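Local coordinates for protein ferredoxin component of dioxygenase (Sphingobium yanoikuyae, PDB 2I7F) that carries a Rieske-type [2Fe-2S] cluster and, as the ferredoxin of biphenyl 2,3-dioxygenase, probably delivers electrons to the terminal oxygenase, at residues K25-A30 against V40-C45; C8-V13 against G97-D102. All blocks are in the same frame, centred on the assembly; numbering follows the deposited sequence.

Contact 1: residues K25-A30 against V40-C45; sequences KMPALA and VTDNLC. With FES (Fe2/s2 (inorganic) cluster), chain D.
Asp42 crosses obliquely over Pro27 and Leu29, its OD1 lying 3.8 Å from Pro27 CG and equally far from Leu29 CD2. OD1 is also hydrogen-bonded by the hydroxyl of Tyr90, which satisfies this oxygen among its carbon neighbours. The two backbones pair as antiparallel strands. Ala30 N reaches Thr41 O at 2.8 Å, and Thr41 N returns a bond of 3.0 Å to Ala30 O. Thr41 OG1, between backbone N and carbonyl carbon, donates to Asp42 O at 2.7 Å and packs against Ala30 CB. Beyond this ladder, Ala28 O accepts Asn43 N at 2.9 Å from well above the carbonyl plane, and also a water that bridges to Leu44 N. The exit from the strand is thereby tied down just before Cys45, whose SG binds the iron FE2 of the cluster at 2.3 Å, with Cys64 on the same iron. The contact forms the open end of the 29-34/37-42 hairpin, flanked by strands 19-21 and 89-95, while Leu29 and Val40 pack on Leu7 and Ile101 from strands 4-9 and 98-102.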
loop_
_atom_site.group_PDB
_atom_site.type_symbol
_atom_site.label_atom_id
_atom_site.label_comp_id
_atom_site.label_asym_id
_atom_site.label_seq_id
_atom_site.Cartn_x
_atom_site.Cartn_y
_atom_site.Cartn_z
ATOM N N LYS A 25 3.216 13.520 7.830
ATOM C CA LYS A 25 2.097 14.271 7.243
ATOM C C LYS A 25 0.806 13.425 6.947
ATOM O O LYS A 25 -0.282 13.965 6.777
ATOM C CB LYS A 25 2.602 15.054 6.011
ATOM C CG LYS A 25 3.405 16.312 6.414
ATOM C CD LYS A 25 4.145 16.986 5.241
ATOM C CE LYS A 25 5.695 16.856 5.342
ATOM N NZ LYS A 25 6.426 18.056 4.734
ATOM N N MET A 26 0.921 12.104 6.992
ATOM C CA MET A 26 0.012 11.230 6.302
ATOM C C MET A 26 -0.655 10.179 7.182
ATOM O O MET A 26 -0.157 9.837 8.264
ATOM C CB MET A 26 0.809 10.488 5.234
ATOM C CG MET A 26 1.511 11.335 4.220
ATOM S SD MET A 26 0.470 12.400 3.231
ATOM C CE MET A 26 -0.472 11.193 2.336
ATOM N N PRO A 27 -1.782 9.631 6.696
ATOM C CA PRO A 27 -2.284 8.407 7.275
ATOM C C PRO A 27 -1.274 7.295 7.103
ATOM O O PRO A 27 -0.460 7.355 6.207
ATOM C CB PRO A 27 -3.581 8.116 6.488
ATOM C CG PRO A 27 -3.705 9.140 5.456
ATOM C CD PRO A 27 -2.636 10.144 5.603
ATOM N N ALA A 28 -1.320 6.278 7.939
ATOM C CA ALA A 28 -0.413 5.150 7.768
ATOM C C ALA A 28 -0.443 4.742 6.293
ATOM O O ALA A 28 -1.526 4.706 5.692
ATOM C CB ALA A 28 -0.799 3.976 8.665
ATOM N N LEU A 29 0.735 4.439 5.726
ATOM C CA LEU A 29 0.902 4.101 4.303
ATOM C C LEU A 29 1.502 2.719 4.144
ATOM O O LEU A 29 2.194 2.258 5.020
ATOM C CB LEU A 29 1.804 5.104 3.608
ATOM C CG LEU A 29 1.349 6.585 3.558
ATOM C CD1 LEU A 29 2.521 7.414 3.044
ATOM C CD2 LEU A 29 0.111 6.773 2.716
ATOM N N ALA A 30 1.167 2.061 3.039
ATOM C CA ALA A 30 1.628 0.739 2.711
ATOM C C ALA A 30 2.327 0.878 1.387
ATOM O O ALA A 30 1.787 1.429 0.465
ATOM C CB ALA A 30 0.497 -0.219 2.604
ATOM N N VAL A 40 1.644 2.470 -3.819
ATOM C CA VAL A 40 1.455 3.006 -2.472
ATOM C C VAL A 40 -0.065 3.186 -2.234
ATOM O O VAL A 40 -0.770 3.791 -3.069
ATOM C CB VAL A 40 2.236 4.351 -2.242
ATOM C CG1 VAL A 40 1.953 4.975 -0.823
ATOM C CG2 VAL A 40 3.757 4.121 -2.436
ATOM N N THR A 41 -0.530 2.615 -1.122
ATOM C CA THR A 41 -1.906 2.743 -0.641
ATOM C C THR A 41 -1.911 3.188 0.824
ATOM O O THR A 41 -0.916 3.047 1.505
ATOM C CB THR A 41 -2.735 1.407 -0.776
ATOM O OG1 THR A 41 -2.417 0.473 0.281
ATOM C CG2 THR A 41 -2.548 0.747 -2.135
ATOM N N ASP A 42 -3.022 3.729 1.314
ATOM C CA ASP A 42 -3.261 3.720 2.754
ATOM C C ASP A 42 -3.079 2.305 3.349
ATOM O O ASP A 42 -3.333 1.304 2.704
ATOM C CB ASP A 42 -4.645 4.254 3.093
ATOM C CG ASP A 42 -4.722 5.771 3.023
ATOM O OD1 ASP A 42 -3.675 6.420 2.815
ATOM O OD2 ASP A 42 -5.837 6.314 3.164
ATOM N N ASN A 43 -2.573 2.230 4.565
ATOM C CA ASN A 43 -2.361 0.935 5.229
ATOM C C ASN A 43 -3.598 0.452 6.032
ATOM O O ASN A 43 -3.842 -0.761 6.134
ATOM C CB ASN A 43 -1.140 1.057 6.145
ATOM C CG ASN A 43 -0.454 -0.223 6.409
ATOM O OD1 ASN A 43 0.497 -0.282 7.230
ATOM N ND2 ASN A 43 -0.886 -1.278 5.738
ATOM N N LEU A 44 -4.357 1.381 6.618
ATOM C CA LEU A 44 -5.530 1.008 7.390
ATOM C C LEU A 44 -6.614 0.449 6.434
ATOM O O LEU A 44 -7.115 1.159 5.561
ATOM C CB LEU A 44 -6.102 2.207 8.217
ATOM C CG LEU A 44 -7.113 1.855 9.332
ATOM C CD1 LEU A 44 -6.418 1.106 10.507
ATOM C CD2 LEU A 44 -7.874 3.082 9.839
ATOM N N CYS A 45 -6.952 -0.830 6.613
ATOM C CA CYS A 45 -8.116 -1.432 5.971
ATOM C C CYS A 45 -9.331 -0.509 6.139
ATOM O O CYS A 45 -9.454 0.160 7.164
ATOM C CB CYS A 45 -8.445 -2.788 6.573
ATOM S SG CYS A 45 -9.697 -3.603 5.569
HETATM FE FE1 FES D . -12.254 -6.460 7.849
HETATM FE FE2 FES D . -9.882 -5.598 6.730
HETATM S S1 FES D . -11.491 -6.842 5.843
HETATM S S2 FES D . -10.688 -5.208 8.792
HETATM O O HOH W 1 -3.957 4.547 6.821
#

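Contact 2: residues C8-V13 against G97-D102; sequences CQVASV and GWVCID. With SO4 (sulfate ion), chain C.
Cys8 and Gln9 run antiparallel to Trp98 and Val99 where strand 4-9, an outermost strand of the six-stranded antiparallel sheet of this Rieske protein, meets strand 98-102. Two backbone hydrogen bonds join them. Val99 N donates to Cys8 O at 2.8 Å, and Val10 N to Gly97 O at 2.9 Å. The second bond falls where the chain leaves the strand for a 3-10 turn at 10-12, so one backbone bond still reaches the first residue of that turn.

The aromatic contact is a CH-pi interaction: Gln9 CG stands over one face of Trp98, 3.8 Å from the centroid of the six-membered ring and only 12° off its normal. Trp98 CG is anti to the carbonyl carbon (chi1 -69°), and chi2 of 81° then turns the ring, whose CE3 comes 3.3 Å from Cys8 C. Arg6 adds a cation-pi contact to the same ring.

Apolar packing gathers at Val99 CG2, which meets Val10 CG2 at 3.9 Å and Cys8 SG at 4.2 Å, with Val13 CG2 a little farther off. Val31 of strand 29-34 also touches Cys8, Val13 and Val99.

Polar contacts to a sulfate, probably from the crystallisation liquor, complete the group: its O2 accepts both Gln9 N, at 2.7 Å, and Ser12 OG, at 2.8 Å.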
loop_
_atom_site.group_PDB
_atom_site.type_symbol
_atom_site.label_atom_id
_atom_site.label_comp_id
_atom_site.label_asym_id
_atom_site.label_seq_id
_atom_site.Cartn_x
_atom_site.Cartn_y
_atom_site.Cartn_z
ATOM N N CYS A 8 10.434 5.527 1.688
ATOM C CA CYS A 8 11.344 4.438 1.991
ATOM C C CYS A 8 12.169 4.205 0.760
ATOM O O CYS A 8 11.806 4.654 -0.323
ATOM C CB CYS A 8 10.583 3.150 2.399
ATOM S SG CYS A 8 9.567 2.303 1.135
ATOM N N GLN A 9 13.289 3.506 0.911
ATOM C CA GLN A 9 14.124 3.192 -0.230
ATOM C C GLN A 9 13.445 2.107 -1.067
ATOM O O GLN A 9 12.834 1.195 -0.533
ATOM C CB GLN A 9 15.485 2.718 0.236
ATOM C CG GLN A 9 16.319 3.829 0.797
ATOM C CD GLN A 9 17.485 3.267 1.543
ATOM O OE1 GLN A 9 18.582 3.158 0.992
ATOM N NE2 GLN A 9 17.253 2.826 2.765
ATOM N N VAL A 10 13.538 2.244 -2.380
ATOM C CA VAL A 10 13.022 1.239 -3.320
ATOM C C VAL A 10 13.590 -0.165 -2.985
ATOM O O VAL A 10 12.883 -1.180 -3.015
ATOM C CB VAL A 10 13.412 1.596 -4.801
ATOM C CG1 VAL A 10 12.931 0.507 -5.790
ATOM C CG2 VAL A 10 12.822 2.915 -5.259
ATOM N N ALA A 11 14.893 -0.210 -2.712
ATOM C CA ALA A 11 15.574 -1.479 -2.314
ATOM C C ALA A 11 14.922 -2.228 -1.131
ATOM O O ALA A 11 15.119 -3.425 -0.996
ATOM C CB ALA A 11 17.005 -1.202 -1.974
ATOM N N SER A 12 14.232 -1.505 -0.246
ATOM C CA SER A 12 13.568 -2.084 0.934
ATOM C C SER A 12 12.282 -2.836 0.631
ATOM O O SER A 12 11.743 -3.555 1.513
ATOM C CB SER A 12 13.166 -0.979 1.906
ATOM O OG SER A 12 14.299 -0.463 2.533
ATOM N N VAL A 13 11.730 -2.638 -0.564
ATOM C CA VAL A 13 10.422 -3.187 -0.892
ATOM C C VAL A 13 10.553 -4.389 -1.820
ATOM O O VAL A 13 10.706 -4.224 -3.021
ATOM C CB VAL A 13 9.494 -2.138 -1.538
ATOM C CG1 VAL A 13 8.034 -2.653 -1.510
ATOM C CG2 VAL A 13 9.660 -0.770 -0.847
ATOM N N GLY A 97 16.560 6.756 -5.780
ATOM C CA GLY A 97 16.406 5.515 -5.012
ATOM C C GLY A 97 15.345 5.488 -3.957
ATOM O O GLY A 97 15.206 4.472 -3.290
ATOM N N TRP A 98 14.626 6.590 -3.750
ATOM C CA TRP A 98 13.490 6.626 -2.810
ATOM C C TRP A 98 12.108 6.499 -3.457
ATOM O O TRP A 98 11.822 7.118 -4.472
ATOM C CB TRP A 98 13.528 7.914 -1.945
ATOM C CG TRP A 98 14.645 7.897 -0.992
ATOM C CD1 TRP A 98 15.949 8.216 -1.267
ATOM C CD2 TRP A 98 14.609 7.504 0.397
ATOM N NE1 TRP A 98 16.717 8.041 -0.140
ATOM C CE2 TRP A 98 15.927 7.607 0.892
ATOM C CE3 TRP A 98 13.589 7.122 1.274
ATOM C CZ2 TRP A 98 16.253 7.334 2.233
ATOM C CZ3 TRP A 98 13.917 6.831 2.584
ATOM C CH2 TRP A 98 15.234 6.920 3.048
ATOM N N VAL A 99 11.248 5.716 -2.825
ATOM C CA VAL A 99 9.813 5.716 -3.098
ATOM C C VAL A 99 9.202 7.008 -2.567
ATOM O O VAL A 99 9.251 7.270 -1.359
ATOM C CB VAL A 99 9.058 4.520 -2.459
ATOM C CG1 VAL A 99 7.608 4.602 -2.815
ATOM C CG2 VAL A 99 9.620 3.188 -2.971
ATOM N N CYS A 100 8.661 7.833 -3.479
ATOM C CA CYS A 100 8.012 9.069 -3.098
ATOM C C CYS A 100 6.586 9.168 -3.590
ATOM O O CYS A 100 6.211 8.570 -4.596
ATOM C CB CYS A 100 8.780 10.302 -3.621
ATOM S SG CYS A 100 10.493 10.442 -3.217
ATOM N N ILE A 101 5.822 9.990 -2.867
ATOM C CA ILE A 101 4.485 10.438 -3.246
ATOM C C ILE A 101 4.446 11.973 -3.101
ATOM O O ILE A 101 5.321 12.568 -2.499
ATOM C CB ILE A 101 3.348 9.754 -2.434
ATOM C CG1 ILE A 101 3.429 10.065 -0.921
ATOM C CG2 ILE A 101 3.326 8.237 -2.746
ATOM C CD1 ILE A 101 2.101 9.846 -0.139
ATOM N N ASP A 102 3.443 12.594 -3.682
ATOM C CA ASP A 102 3.307 14.031 -3.621
ATOM C C ASP A 102 2.799 14.370 -2.248
ATOM O O ASP A 102 2.031 13.611 -1.674
ATOM C CB ASP A 102 2.317 14.542 -4.683
ATOM C CG ASP A 102 2.815 14.332 -6.132
ATOM O OD1 ASP A 102 4.020 14.110 -6.372
ATOM O OD2 ASP A 102 1.968 14.400 -7.064
HETATM S S SO4 C . 14.101 2.801 4.496
HETATM O O1 SO4 C . 13.266 3.978 4.770
HETATM O O2 SO4 C . 13.855 2.203 3.187
HETATM O O3 SO4 C . 15.517 3.194 4.582
HETATM O O4 SO4 C . 13.807 1.776 5.514
#

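How the contacts relate
Contacts 1 and 2 lie in the same six-stranded antiparallel sheet, their centres 14 Å apart. Along the chain contact 1 is nested within contact 2: residues 8-13 come first, then 25-30 and 40-45, and finally 97-102, so contact 2 pairs segments near the two ends of the chain. Contact 1 joins neighbouring hairpin strands, whereas contact 2 brings the last strand against the first. Their side chains meet where Val40 CG2 packs on Val99 CG1 at 3.9 Å and Leu29 CD1 on Ile101 CD1 at 4.0 Å. Apolar side chains thus connect the terminal strands, away from the cluster, to the hairpin leading toward it.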